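Local atomic coordinates of fatty Acyl-Adenylate Ligase (Escherichia coli, PDB entry 3PBK), a protein that belongs to the AMP-binding enzymes of the ANL superfamily. Residues A80-F91 with F226-L237; K499-R507 with T532-I543. All coordinates share one frame; numbering follows the deposited sequence.

Interaction 1 of 2, residues A80-F91 with F226-L237. With 1ZZ (5'-O-[(S)-(dodecanoyloxy)(hydroxy)phosphoryl]adenosine), chain C.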
# COMPACT_ATOMS: atom_id res chain seq x y z
N ALA A 80 0.30 -14.44 -3.95
CA ALA A 80 0.01 -13.95 -2.62
C ALA A 80 -1.48 -13.85 -2.31
O ALA A 80 -2.06 -12.76 -2.30
CB ALA A 80 0.69 -12.62 -2.38
N GLU A 81 -2.10 -14.99 -2.04
CA GLU A 81 -3.47 -14.99 -1.52
C GLU A 81 -3.44 -14.78 -0.01
O GLU A 81 -2.41 -15.01 0.64
CB GLU A 81 -4.17 -16.30 -1.86
CG GLU A 81 -4.64 -16.43 -3.30
CD GLU A 81 -5.08 -17.84 -3.62
OE1 GLU A 81 -4.50 -18.78 -3.03
OE2 GLU A 81 -6.00 -18.00 -4.46
N THR A 82 -4.57 -14.34 0.53
CA THR A 82 -4.72 -14.25 1.98
C THR A 82 -5.06 -15.63 2.55
O THR A 82 -6.22 -15.94 2.82
CB THR A 82 -5.77 -13.20 2.37
OG1 THR A 82 -5.40 -11.94 1.80
CG2 THR A 82 -5.83 -13.06 3.88
N SER A 83 -4.04 -16.47 2.74
CA SER A 83 -4.26 -17.86 3.08
C SER A 83 -3.15 -18.46 3.92
O SER A 83 -1.97 -18.20 3.69
CB SER A 83 -4.40 -18.69 1.81
OG SER A 83 -3.19 -18.72 1.07
N SER A 84 -3.54 -19.30 4.88
CA SER A 84 -2.60 -20.12 5.65
C SER A 84 -1.53 -20.75 4.74
O SER A 84 -0.39 -20.91 5.14
CB SER A 84 -3.38 -21.20 6.41
OG SER A 84 -2.56 -21.93 7.31
N GLU A 85 -1.92 -21.10 3.52
CA GLU A 85 -1.00 -21.69 2.54
C GLU A 85 0.11 -20.76 2.15
O GLU A 85 1.27 -21.15 2.05
CB GLU A 85 -1.76 -22.05 1.27
CG GLU A 85 -2.64 -23.25 1.42
CD GLU A 85 -2.90 -23.90 0.09
OE1 GLU A 85 -3.24 -23.15 -0.87
OE2 GLU A 85 -2.75 -25.15 0.00
N PHE A 86 -0.26 -19.51 1.87
CA PHE A 86 0.70 -18.53 1.42
C PHE A 86 1.68 -18.15 2.52
O PHE A 86 2.88 -17.98 2.26
CB PHE A 86 0.02 -17.27 0.93
CG PHE A 86 0.96 -16.13 0.81
CD1 PHE A 86 1.81 -16.02 -0.28
CD2 PHE A 86 1.05 -15.18 1.82
CE1 PHE A 86 2.69 -14.96 -0.38
CE2 PHE A 86 1.93 -14.12 1.73
CZ PHE A 86 2.75 -14.01 0.63
N VAL A 87 1.16 -17.98 3.74
CA VAL A 87 2.00 -17.64 4.87
C VAL A 87 3.09 -18.69 5.05
O VAL A 87 4.27 -18.34 5.14
CB VAL A 87 1.19 -17.50 6.18
CG1 VAL A 87 2.09 -17.03 7.31
CG2 VAL A 87 0.05 -16.52 5.98
N GLU A 88 2.71 -19.96 5.08
CA GLU A 88 3.68 -21.03 5.29
C GLU A 88 4.75 -20.96 4.22
O GLU A 88 5.94 -20.98 4.52
CB GLU A 88 3.00 -22.40 5.26
CG GLU A 88 1.93 -22.61 6.32
CD GLU A 88 1.08 -23.83 6.01
OE1 GLU A 88 1.61 -24.73 5.32
OE2 GLU A 88 -0.10 -23.89 6.43
N ALA A 89 4.32 -20.89 2.97
CA ALA A 89 5.24 -20.83 1.84
C ALA A 89 6.26 -19.70 1.98
O ALA A 89 7.44 -19.87 1.67
CB ALA A 89 4.45 -20.67 0.55
N PHE A 90 5.78 -18.55 2.44
CA PHE A 90 6.61 -17.35 2.58
C PHE A 90 7.73 -17.53 3.61
O PHE A 90 8.89 -17.22 3.34
CB PHE A 90 5.73 -16.15 2.93
CG PHE A 90 6.49 -14.87 3.06
CD1 PHE A 90 6.96 -14.45 4.28
CD2 PHE A 90 6.77 -14.11 1.95
CE1 PHE A 90 7.68 -13.29 4.39
CE2 PHE A 90 7.49 -12.94 2.07
CZ PHE A 90 7.95 -12.54 3.29
N PHE A 91 7.39 -18.05 4.79
CA PHE A 91 8.40 -18.32 5.81
C PHE A 91 9.25 -19.55 5.48
O PHE A 91 10.43 -19.62 5.81
CB PHE A 91 7.76 -18.44 7.19
CG PHE A 91 7.50 -17.12 7.85
CD1 PHE A 91 8.51 -16.49 8.56
CD2 PHE A 91 6.27 -16.50 7.72
CE1 PHE A 91 8.28 -15.26 9.16
CE2 PHE A 91 6.04 -15.28 8.32
CZ PHE A 91 7.04 -14.66 9.04
N PHE A 226 -1.97 -9.52 0.65
CA PHE A 226 -0.57 -9.77 0.97
C PHE A 226 0.33 -9.33 -0.17
O PHE A 226 1.54 -9.20 0.00
CB PHE A 226 -0.32 -11.24 1.34
CG PHE A 226 -0.93 -11.65 2.66
CD1 PHE A 226 -1.11 -10.73 3.67
CD2 PHE A 226 -1.31 -12.95 2.89
CE1 PHE A 226 -1.67 -11.10 4.87
CE2 PHE A 226 -1.86 -13.32 4.09
CZ PHE A 226 -2.04 -12.40 5.08
N TYR A 227 -0.26 -9.09 -1.33
CA TYR A 227 0.53 -8.71 -2.49
C TYR A 227 0.84 -7.21 -2.51
O TYR A 227 1.76 -6.79 -3.21
CB TYR A 227 -0.09 -9.18 -3.82
CG TYR A 227 -1.51 -8.74 -4.07
CD1 TYR A 227 -1.80 -7.43 -4.41
CD2 TYR A 227 -2.57 -9.65 -4.01
CE1 TYR A 227 -3.11 -7.02 -4.65
CE2 TYR A 227 -3.88 -9.25 -4.26
CZ TYR A 227 -4.15 -7.93 -4.58
OH TYR A 227 -5.45 -7.51 -4.82
N HIS A 228 0.09 -6.42 -1.75
CA HIS A 228 0.46 -5.01 -1.55
C HIS A 228 1.40 -4.85 -0.38
O HIS A 228 1.48 -5.70 0.50
CB HIS A 228 -0.74 -4.09 -1.34
CG HIS A 228 -1.40 -3.66 -2.62
ND1 HIS A 228 -2.69 -3.18 -2.67
CD2 HIS A 228 -0.95 -3.67 -3.90
CE1 HIS A 228 -3.00 -2.89 -3.92
NE2 HIS A 228 -1.96 -3.19 -4.69
N ASP A 229 2.11 -3.74 -0.37
CA ASP A 229 3.11 -3.48 0.63
C ASP A 229 2.60 -3.43 2.08
O ASP A 229 3.17 -4.02 2.99
CB ASP A 229 3.73 -2.15 0.28
CG ASP A 229 4.89 -1.85 1.13
OD1 ASP A 229 5.65 -2.80 1.43
OD2 ASP A 229 5.02 -0.67 1.50
N MSE A 230 1.52 -2.68 2.28
CA MSE A 230 0.89 -2.50 3.57
C MSE A 230 0.37 -3.80 4.18
O MSE A 230 0.68 -4.13 5.31
CB MSE A 230 -0.27 -1.52 3.41
CG MSE A 230 -0.80 -0.96 4.71
SE MSE A 230 -1.64 0.79 4.51
CE MSE A 230 -3.29 0.29 3.60
N GLY A 231 -0.43 -4.53 3.41
CA GLY A 231 -1.00 -5.77 3.88
C GLY A 231 0.07 -6.72 4.39
O GLY A 231 -0.05 -7.28 5.47
N LEU A 232 1.13 -6.87 3.59
CA LEU A 232 2.20 -7.80 3.90
C LEU A 232 3.08 -7.43 5.10
O LEU A 232 3.18 -8.20 6.05
CB LEU A 232 3.08 -8.00 2.66
CG LEU A 232 4.35 -8.80 2.92
CD1 LEU A 232 4.02 -10.26 2.83
CD2 LEU A 232 5.44 -8.44 1.93
N VAL A 233 3.75 -6.28 5.05
CA VAL A 233 4.72 -5.94 6.09
C VAL A 233 4.03 -5.49 7.36
O VAL A 233 4.46 -5.78 8.48
CB VAL A 233 5.64 -4.81 5.65
CG1 VAL A 233 6.61 -4.46 6.79
CG2 VAL A 233 6.38 -5.20 4.41
N GLY A 234 2.95 -4.75 7.16
CA GLY A 234 2.14 -4.31 8.27
C GLY A 234 1.33 -5.45 8.86
O GLY A 234 1.14 -5.50 10.06
N PHE A 235 0.83 -6.37 8.05
CA PHE A 235 -0.11 -7.29 8.64
C PHE A 235 0.15 -8.78 8.56
O PHE A 235 -0.61 -9.57 9.12
CB PHE A 235 -1.53 -6.93 8.26
CG PHE A 235 -2.01 -5.72 8.98
CD1 PHE A 235 -2.59 -5.84 10.24
CD2 PHE A 235 -1.85 -4.46 8.44
CE1 PHE A 235 -3.03 -4.72 10.92
CE2 PHE A 235 -2.28 -3.33 9.12
CZ PHE A 235 -2.88 -3.46 10.36
N LEU A 236 1.24 -9.16 7.91
CA LEU A 236 1.74 -10.51 8.10
C LEU A 236 2.95 -10.48 9.03
O LEU A 236 2.98 -11.15 10.07
CB LEU A 236 2.09 -11.15 6.76
CG LEU A 236 2.18 -12.68 6.80
CD1 LEU A 236 2.37 -13.25 5.42
CD2 LEU A 236 3.32 -13.07 7.68
N LEU A 237 3.94 -9.66 8.68
CA LEU A 237 5.20 -9.61 9.42
C LEU A 237 5.10 -8.98 10.81
O LEU A 237 5.65 -9.52 11.77
CB LEU A 237 6.27 -8.89 8.59
CG LEU A 237 6.56 -9.55 7.24
CD1 LEU A 237 7.65 -8.82 6.54
CD2 LEU A 237 6.95 -10.99 7.45
P 1ZZ C . 3.53 1.58 -1.36
C1 1ZZ C . 0.45 -2.98 12.44
N1 1ZZ C . 1.65 7.43 -0.11
O1 1ZZ C . 1.28 2.32 0.99
C2 1ZZ C . 1.30 -2.05 11.63
N2 1ZZ C . 1.15 7.18 2.03
O2 1ZZ C . 3.26 1.33 0.25
C3 1ZZ C . 0.70 -1.46 10.35
N3 1ZZ C . 0.79 9.83 -0.27
O3 1ZZ C . 5.03 1.50 -1.87
C4 1ZZ C . 1.56 -0.36 9.69
N4 1ZZ C . -0.09 10.66 1.71
O4 1ZZ C . 2.83 0.67 -2.12
C5 1ZZ C . 0.98 0.64 8.68
N5 1ZZ C . -0.10 9.26 3.71
O5 1ZZ C . 3.04 3.05 -1.71
C6 1ZZ C . 2.02 1.15 7.73
O6 1ZZ C . 2.38 5.75 -1.45
C7 1ZZ C . 1.97 2.57 7.22
O7 1ZZ C . 3.61 8.72 -2.91
C8 1ZZ C . 2.55 2.83 5.84
O8 1ZZ C . 5.69 7.05 -1.87
C9 1ZZ C . 1.68 3.50 4.77
C10 1ZZ C . 1.61 2.93 3.37
C11 1ZZ C . 2.69 2.28 2.62
C12 1ZZ C . 2.43 2.12 1.19
C13 1ZZ C . 4.06 4.01 -1.83
C14 1ZZ C . 3.64 5.46 -2.10
C15 1ZZ C . 4.38 6.71 -1.58
C16 1ZZ C . 3.40 7.75 -1.92
C17 1ZZ C . 2.11 7.13 -1.49
C18 1ZZ C . 1.69 6.58 0.91
C19 1ZZ C . 0.77 8.47 1.65
C20 1ZZ C . 1.05 8.63 0.38
C21 1ZZ C . 0.20 10.82 0.45
C22 1ZZ C . 0.20 9.44 2.34

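Interaction 2 of 2, residues K499-R507 with T532-I543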
# COMPACT_ATOMS: atom_id res chain seq x y z
N LYS A 499 -2.86 20.74 -22.53
CA LYS A 499 -4.31 20.74 -22.33
C LYS A 499 -4.65 19.85 -21.14
O LYS A 499 -4.20 18.71 -21.07
CB LYS A 499 -5.04 20.22 -23.57
CG LYS A 499 -4.50 20.74 -24.90
CD LYS A 499 -4.79 22.22 -25.10
CE LYS A 499 -4.65 22.62 -26.57
NZ LYS A 499 -5.47 23.83 -26.91
N ILE A 500 -5.45 20.36 -20.20
CA ILE A 500 -5.79 19.59 -19.00
C ILE A 500 -6.97 18.65 -19.22
O ILE A 500 -8.07 19.09 -19.53
CB ILE A 500 -6.09 20.52 -17.80
CG1 ILE A 500 -4.79 21.09 -17.24
CG2 ILE A 500 -6.85 19.78 -16.72
CD1 ILE A 500 -4.96 21.86 -15.97
N ILE A 501 -6.76 17.36 -19.05
CA ILE A 501 -7.85 16.42 -19.24
C ILE A 501 -8.32 15.88 -17.89
O ILE A 501 -7.51 15.58 -17.02
CB ILE A 501 -7.45 15.24 -20.16
CG1 ILE A 501 -7.24 15.72 -21.60
CG2 ILE A 501 -8.50 14.14 -20.14
CD1 ILE A 501 -5.80 15.75 -22.01
N LEU A 502 -9.63 15.78 -17.72
CA LEU A 502 -10.20 15.08 -16.58
C LEU A 502 -11.00 13.87 -17.07
O LEU A 502 -12.04 14.03 -17.71
CB LEU A 502 -11.12 16.00 -15.78
CG LEU A 502 -11.95 15.38 -14.66
CD1 LEU A 502 -11.06 14.87 -13.55
CD2 LEU A 502 -12.92 16.39 -14.11
N GLN A 503 -10.52 12.67 -16.77
CA GLN A 503 -11.24 11.46 -17.15
C GLN A 503 -12.12 10.99 -15.99
O GLN A 503 -11.70 11.00 -14.84
CB GLN A 503 -10.27 10.37 -17.58
CG GLN A 503 -9.26 10.84 -18.59
CD GLN A 503 -8.57 9.69 -19.30
OE1 GLN A 503 -7.92 8.84 -18.69
NE2 GLN A 503 -8.71 9.66 -20.63
N ILE A 504 -13.34 10.61 -16.31
CA ILE A 504 -14.29 10.12 -15.31
C ILE A 504 -14.93 8.82 -15.79
O ILE A 504 -15.60 8.78 -16.82
CB ILE A 504 -15.40 11.14 -15.01
CG1 ILE A 504 -14.81 12.51 -14.67
CG2 ILE A 504 -16.29 10.65 -13.88
CD1 ILE A 504 -15.85 13.55 -14.34
N GLN A 505 -14.69 7.75 -15.04
CA GLN A 505 -15.34 6.48 -15.33
C GLN A 505 -16.61 6.48 -14.51
O GLN A 505 -16.57 6.73 -13.31
CB GLN A 505 -14.44 5.31 -14.92
CG GLN A 505 -14.22 5.18 -13.43
CD GLN A 505 -13.44 3.93 -13.08
OE1 GLN A 505 -12.74 3.36 -13.92
NE2 GLN A 505 -13.56 3.50 -11.82
N CYS A 506 -17.74 6.23 -15.17
CA CYS A 506 -19.02 6.33 -14.49
C CYS A 506 -20.12 5.49 -15.13
O CYS A 506 -20.04 5.10 -16.30
CB CYS A 506 -19.47 7.78 -14.46
SG CYS A 506 -19.72 8.40 -16.13
N ARG A 507 -21.17 5.25 -14.35
CA ARG A 507 -22.31 4.44 -14.78
C ARG A 507 -23.51 5.30 -15.22
O ARG A 507 -24.65 4.82 -15.24
CB ARG A 507 -22.72 3.49 -13.64
CG ARG A 507 -21.69 2.42 -13.29
CD ARG A 507 -22.00 1.76 -11.95
NE ARG A 507 -20.96 0.81 -11.57
CZ ARG A 507 -20.87 0.23 -10.37
NH1 ARG A 507 -21.76 0.52 -9.43
NH2 ARG A 507 -19.89 -0.63 -10.10
N THR A 532 -9.31 25.62 -18.06
CA THR A 532 -10.39 24.92 -18.75
C THR A 532 -10.03 23.45 -18.96
O THR A 532 -9.00 23.13 -19.56
CB THR A 532 -10.76 25.57 -20.10
OG1 THR A 532 -9.73 25.33 -21.05
CG2 THR A 532 -10.98 27.08 -19.92
N ALA A 533 -10.87 22.56 -18.45
CA ALA A 533 -10.60 21.13 -18.49
C ALA A 533 -11.52 20.40 -19.45
O ALA A 533 -12.69 20.76 -19.61
CB ALA A 533 -10.70 20.52 -17.11
N ALA A 534 -10.97 19.36 -20.09
CA ALA A 534 -11.73 18.55 -21.03
C ALA A 534 -12.27 17.33 -20.32
O ALA A 534 -11.52 16.41 -20.00
CB ALA A 534 -10.85 18.14 -22.18
N ILE A 535 -13.58 17.32 -20.06
CA ILE A 535 -14.24 16.22 -19.38
C ILE A 535 -14.33 14.98 -20.28
O ILE A 535 -14.89 15.05 -21.37
CB ILE A 535 -15.68 16.62 -18.95
CG1 ILE A 535 -15.71 18.07 -18.44
CG2 ILE A 535 -16.24 15.65 -17.92
CD1 ILE A 535 -14.89 18.33 -17.21
N ASP A 536 -13.79 13.86 -19.83
CA ASP A 536 -13.83 12.61 -20.58
C ASP A 536 -14.66 11.58 -19.84
O ASP A 536 -14.17 10.99 -18.89
CB ASP A 536 -12.42 12.04 -20.75
CG ASP A 536 -12.00 11.92 -22.20
OD1 ASP A 536 -12.69 12.50 -23.07
OD2 ASP A 536 -10.98 11.22 -22.47
N LEU A 537 -15.90 11.37 -20.26
CA LEU A 537 -16.74 10.35 -19.62
C LEU A 537 -16.44 8.96 -20.18
O LEU A 537 -16.62 8.71 -21.37
CB LEU A 537 -18.23 10.70 -19.75
CG LEU A 537 -18.83 11.50 -18.58
CD1 LEU A 537 -17.82 12.45 -17.97
CD2 LEU A 537 -20.08 12.26 -18.97
N LEU A 538 -15.96 8.06 -19.32
CA LEU A 538 -15.60 6.71 -19.74
C LEU A 538 -16.55 5.68 -19.16
O LEU A 538 -17.37 5.98 -18.30
CB LEU A 538 -14.18 6.36 -19.29
CG LEU A 538 -13.05 7.35 -19.59
CD1 LEU A 538 -11.71 6.69 -19.30
CD2 LEU A 538 -13.14 7.84 -21.01
N PRO A 539 -16.43 4.43 -19.65
CA PRO A 539 -17.22 3.31 -19.13
C PRO A 539 -16.58 2.77 -17.85
O PRO A 539 -15.39 2.97 -17.63
CB PRO A 539 -17.09 2.26 -20.24
CG PRO A 539 -16.36 2.95 -21.38
CD PRO A 539 -15.58 4.04 -20.78
N PRO A 540 -17.37 2.10 -17.00
CA PRO A 540 -16.75 1.50 -15.82
C PRO A 540 -16.46 0.03 -16.07
O PRO A 540 -17.18 -0.62 -16.83
CB PRO A 540 -17.85 1.63 -14.78
CG PRO A 540 -19.11 1.36 -15.59
CD PRO A 540 -18.84 1.94 -16.98
N HIS A 541 -15.38 -0.49 -15.49
CA HIS A 541 -14.35 0.34 -14.88
C HIS A 541 -13.24 0.39 -15.91
O HIS A 541 -12.67 -0.64 -16.28
CB HIS A 541 -13.87 -0.26 -13.55
CG HIS A 541 -13.56 -1.73 -13.62
ND1 HIS A 541 -14.52 -2.68 -13.92
CD2 HIS A 541 -12.41 -2.42 -13.41
CE1 HIS A 541 -13.97 -3.88 -13.91
NE2 HIS A 541 -12.69 -3.75 -13.60
N SER A 542 -12.95 1.58 -16.40
CA SER A 542 -12.18 1.70 -17.63
C SER A 542 -10.77 2.27 -17.47
O SER A 542 -10.00 2.33 -18.44
CB SER A 542 -13.02 2.47 -18.66
OG SER A 542 -12.31 3.54 -19.24
N ILE A 543 -10.41 2.65 -16.24
CA ILE A 543 -9.15 3.38 -15.98
C ILE A 543 -8.07 2.72 -15.10
O ILE A 543 -7.04 3.35 -14.84
CB ILE A 543 -9.45 4.79 -15.38
CG1 ILE A 543 -10.00 4.66 -13.96
CG2 ILE A 543 -10.42 5.58 -16.26
CD1 ILE A 543 -10.75 5.89 -13.49

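Interaction 1 of 2, residues A80-F91 with F226-L237
F226 meets F86 rim to rim, neither ring over the face of the other. The ring centroids lie 5.5 Å apart and the planes differ by 24°. CG of F86 is anti to the backbone N (chi1 164°), which carries the ring out from helix 84-91 to F226. The F226 ring also takes O of E81 at its edge, with E81 O 3.2 Å from F226 CD2. T82 crosses F226 at about a right angle and puts OG1 over one face of the ring.

The other contacts are apolar, mostly leucine methyls against rings. The two methyls of L236 part: CD1 sits 3.8 Å from F86 CE2 and also meets V87 CG2, while CD2 reaches the edge of the F91 ring, 3.6 Å from F91 CE2. L237 CD2 touches both F90 and F91, 3.9 Å from F90 CE1. A80 CB packs 3.8 Å from Y227 CB.

The two segments share no hydrogen bond. Within 80-91, S83 OG caps the helix by accepting from F86 N.

The far side of helix 229-237 faces the ligand 5'-O-[(S)-(dodecanoyloxy)(hydroxy)phosphoryl]adenosine. C1 of its chain lies over one face of F235, and D229 OD2 is 2.9 Å from ligand O2. The two helices cross nearly perpendicularly, at -87°. This is apolar packing of two helices and the loops that lead into them, in an AMP-binding domain, behind one wall of the ligand pocket.

Interaction 2 of 2, residues K499-R507 with T532-I543
I504 and L537 lie at the apolar centre, with I504 CB 4.0 Å from L537 CD1. I504 CD1 also touches I535 CG2. On the same face L502 and I535 run side by side, pointing the same way, and L502 CD2 is 4.2 Å from I535 CD1. Helix 511-529 packs on this face, against I504 and L537.

The backbones form a parallel ladder. L502 N donates to A534 O, and L502 O accepts from D536 N. I504 repeats the pattern: its N donates to D536 O, and its O accepts from L538 N in a nearly straight bond (177°).

On the other face Q503 lies alongside D536. Its NE2 makes a weak bond to D536 OD2, 3.3 Å long, with the amide and carboxylate planes 23° apart. At the end of the ladder Q505 CG stands between its backbone N and carbonyl carbon (chi1 68°). From there the extended chain takes OE1 to the turn after strand 533-538. S542 N and I543 N both donate weakly to this oxygen, and NE2 bonds to D489. R507 CG packs on P540 CG at 3.6 Å. The arrangement is a beta-alpha-beta unit: strand 500-505, helix 511-529 and strand 533-538.

How the interactions relate
Interaction 1 closes before interaction 2 opens along the chain. Their centres are about 35 Å apart, on opposite sides of the chain's centre. They do not touch, and their nearest atoms are about 12 Å apart. Interaction 1 is buried and lies about 13 Å from the chain's centre, measured centre to centre. It holds the pocket residues D229, G234 and F235. Interaction 2 is only partly buried, about 25 Å out. It belongs to a small three-stranded sheet that includes strand 490-494. The first contact joins two helices and their leading loops, mainly through side chains, whereas the second joins strands largely through their backbones. H541 makes a weak hydrogen bond to Q111, far earlier in the chain.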